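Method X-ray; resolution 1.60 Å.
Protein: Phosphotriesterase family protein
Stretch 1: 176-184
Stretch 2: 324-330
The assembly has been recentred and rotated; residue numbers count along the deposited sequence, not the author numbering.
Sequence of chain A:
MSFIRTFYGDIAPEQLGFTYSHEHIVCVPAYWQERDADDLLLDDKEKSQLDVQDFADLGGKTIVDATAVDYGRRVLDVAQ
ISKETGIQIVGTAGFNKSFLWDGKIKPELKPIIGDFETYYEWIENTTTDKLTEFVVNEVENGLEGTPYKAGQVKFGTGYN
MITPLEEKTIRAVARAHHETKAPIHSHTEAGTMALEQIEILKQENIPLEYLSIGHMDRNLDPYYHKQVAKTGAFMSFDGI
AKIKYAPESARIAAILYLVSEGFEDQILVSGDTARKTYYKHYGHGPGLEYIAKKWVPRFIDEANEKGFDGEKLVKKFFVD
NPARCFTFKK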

# COMPACT_ATOMS: atom_id res chain seq x y z
N ALA A 176 -14.11 -6.41 8.12
CA ALA A 176 -12.88 -6.85 8.80
C ALA A 176 -12.30 -5.70 9.61
O ALA A 176 -11.76 -5.90 10.69
N HIS A 177 -12.41 -4.47 9.09
CA HIS A 177 -11.99 -3.33 9.90
C HIS A 177 -12.82 -3.23 11.18
O HIS A 177 -12.28 -2.97 12.26
N HIS A 178 -14.13 -3.39 11.07
CA HIS A 178 -14.97 -3.26 12.26
C HIS A 178 -14.54 -4.25 13.35
O HIS A 178 -14.58 -3.93 14.54
N GLU A 179 -14.12 -5.44 12.93
CA GLU A 179 -13.70 -6.48 13.88
C GLU A 179 -12.30 -6.27 14.48
O GLU A 179 -12.09 -6.55 15.66
N THR A 180 -11.36 -5.76 13.68
CA THR A 180 -9.95 -5.68 14.07
C THR A 180 -9.46 -4.27 14.41
O THR A 180 -8.47 -4.11 15.13
N LYS A 181 -10.14 -3.27 13.85
CA LYS A 181 -9.78 -1.86 13.91
C LYS A 181 -8.53 -1.49 13.10
O LYS A 181 -7.96 -0.41 13.28
N ALA A 182 -8.11 -2.38 12.20
CA ALA A 182 -6.94 -2.13 11.35
C ALA A 182 -7.20 -1.00 10.36
O ALA A 182 -8.32 -0.84 9.88
N PRO A 183 -6.15 -0.24 10.03
CA PRO A 183 -6.25 0.81 9.01
C PRO A 183 -6.63 0.16 7.67
O PRO A 183 -6.34 -1.02 7.48
N ILE A 184 -7.24 0.93 6.78
CA ILE A 184 -7.72 0.42 5.50
C ILE A 184 -6.96 1.12 4.38
O ILE A 184 -6.72 2.33 4.44
N ARG A 324 -0.03 8.64 12.01
CA ARG A 324 -1.45 8.81 12.23
C ARG A 324 -2.28 7.78 11.46
O ARG A 324 -3.23 7.20 11.98
N CYS A 325 -1.88 7.53 10.21
CA CYS A 325 -2.65 6.66 9.33
C CYS A 325 -2.61 5.19 9.74
O CYS A 325 -3.64 4.52 9.78
N PHE A 326 -1.42 4.69 10.06
CA PHE A 326 -1.25 3.25 10.21
C PHE A 326 -1.48 2.70 11.62
O PHE A 326 -1.32 1.50 11.85
N THR A 327 -1.89 3.56 12.54
CA THR A 327 -2.26 3.08 13.87
C THR A 327 -3.61 2.38 13.82
O THR A 327 -4.51 2.81 13.09
N PHE A 328 -3.76 1.30 14.58
CA PHE A 328 -5.06 0.66 14.74
C PHE A 328 -6.03 1.63 15.41
O PHE A 328 -5.62 2.51 16.18
N LYS A 329 -7.31 1.48 15.12
CA LYS A 329 -8.28 2.48 15.57
C LYS A 329 -8.96 2.06 16.87
O LYS A 329 -10.17 1.83 16.92
N LYS A 330 -8.17 1.97 17.93
CA LYS A 330 -8.69 1.60 19.24
C LYS A 330 -7.82 2.23 20.33
O LYS A 330 -6.61 2.39 20.15
OXT LYS A 330 -8.32 2.59 21.40

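Packing of the C-terminal tail (324-330) against the end of a helix and the loop that follows it (176-184), a contact that buries 424 Å² in total. P183, K181 and K329 give up the most surface. The CA-to-CB bond of P183 points toward the tail, and its C-gamma exo ring sits against backbone carbonyls: CB lies 3.5 Å from C325 O, and CG lies 3.4 Å from F326 O and 3.6 Å from T327 O. Its CD also meets CD1 of F328 at 3.8 Å. K181 leaves the helix with positive phi, and its carbonyl accepts the one direct hydrogen bond between the stretches, K329 N to K181 O at 2.7 Å; F328 CA approaches K181 O at 3.4 Å. The K181 side chain (m, m, t, t) starts toward the tail, touching CE of K330 through its CG at 3.7 Å, but its end leads away. There a water bridges back to the tail, accepting from K181 NZ (3.1 Å) and donating to K329 O (3.0 Å). K329 (m, m, t, t) points toward stretch 1. Its CG lies at the edge of the H177 ring, 3.8 Å from H177 CE1. The extended outer part carries K329 NZ back to its own stretch, where K329 NZ donates to C325 O (2.9 Å). A weak bond also runs from K329 NZ to T327 O (2.9 Å). H177 (t) is held by ND1 donating to A182 O at 2.8 Å. F328 (m) starts sideways, but its ring comes nearer: A182 CA lies over the face, 3.8 Å from the centroid of the F328 ring, in a CH-pi contact, A182 CB is 3.7 Å from F328 CZ, and T180 O meets the ring edge at F328 CD2, 3.2 Å away. T180 (p) donates from OG1 to A176 O (2.9 Å), and OG1 accepts from A182 N (3.2 Å).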

# COMPACT_ATOMS: atom_id res chain seq x y z
CB ALA A 176 -11.86 -7.39 7.80
CB HIS A 177 -12.11 -2.00 9.16
CG HIS A 177 -12.10 -0.84 10.11
ND1 HIS A 177 -10.93 -0.31 10.61
CD2 HIS A 177 -13.11 -0.16 10.71
CE1 HIS A 177 -11.22 0.66 11.46
NE2 HIS A 177 -12.53 0.76 11.54
CB HIS A 178 -16.45 -3.41 11.93
CG HIS A 178 -17.03 -2.19 11.27
ND1 HIS A 178 -16.99 -0.95 11.86
CD2 HIS A 178 -17.67 -2.03 10.09
CE1 HIS A 178 -17.58 -0.07 11.07
NE2 HIS A 178 -18.00 -0.70 9.99
CB GLU A 179 -13.79 -7.87 13.24
CG GLU A 179 -15.22 -8.29 12.87
CD GLU A 179 -15.35 -9.77 12.50
OE1 GLU A 179 -14.32 -10.49 12.52
OE2 GLU A 179 -16.48 -10.22 12.20
CB THR A 180 -9.03 -6.20 12.96
OG1 THR A 180 -9.15 -5.35 11.80
CG2 THR A 180 -9.38 -7.64 12.60
CB LYS A 181 -9.66 -1.35 15.36
CG LYS A 181 -10.89 -1.64 16.20
CD LYS A 181 -12.12 -0.96 15.64
CE LYS A 181 -13.36 -1.26 16.48
NZ LYS A 181 -14.52 -0.47 15.99
CB ALA A 182 -6.55 -3.41 10.58
CB PRO A 183 -4.83 1.37 8.90
CG PRO A 183 -4.10 0.87 10.06
CD PRO A 183 -4.77 -0.40 10.52
CB ILE A 184 -9.23 0.69 5.32
CG1 ILE A 184 -10.04 0.08 6.47
CG2 ILE A 184 -9.72 0.12 3.99
CD1 ILE A 184 -11.43 0.69 6.62
CB ARG A 324 -1.89 10.24 11.87
CG ARG A 324 -3.37 10.52 12.18
CD ARG A 324 -3.73 12.01 12.15
NE ARG A 324 -3.71 12.58 10.80
CZ ARG A 324 -4.79 12.71 10.02
NH1 ARG A 324 -5.98 12.29 10.44
NH2 ARG A 324 -4.67 13.24 8.81
CB CYS A 325 -2.19 6.83 7.88
SG CYS A 325 -3.06 5.76 6.69
CB PHE A 326 0.11 2.82 9.64
CG PHE A 326 0.23 3.09 8.17
CD1 PHE A 326 -0.53 2.36 7.26
CD2 PHE A 326 1.06 4.10 7.70
CE1 PHE A 326 -0.44 2.62 5.90
CE2 PHE A 326 1.15 4.36 6.33
CZ PHE A 326 0.40 3.61 5.44
CB THR A 327 -2.39 4.22 14.86
OG1 THR A 327 -3.37 5.15 14.36
CG2 THR A 327 -1.05 4.92 15.03
CB PHE A 328 -4.93 -0.62 15.56
CG PHE A 328 -4.66 -1.85 14.74
CD1 PHE A 328 -3.59 -1.89 13.85
CD2 PHE A 328 -5.46 -2.97 14.86
CE1 PHE A 328 -3.33 -3.02 13.09
CE2 PHE A 328 -5.21 -4.10 14.11
CZ PHE A 328 -4.14 -4.13 13.23
CB LYS A 329 -9.30 2.77 14.46
CG LYS A 329 -8.66 2.97 13.07
CD LYS A 329 -7.57 4.05 13.08
CE LYS A 329 -6.86 4.12 11.71
NZ LYS A 329 -5.69 5.06 11.69
CB LYS A 330 -8.73 0.08 19.40
CG LYS A 330 -7.41 -0.58 19.08
CD LYS A 330 -7.40 -2.04 19.47
CE LYS A 330 -8.55 -2.80 18.83
NZ LYS A 330 -8.53 -4.22 19.26
O HOH W 1 -13.17 2.05 17.30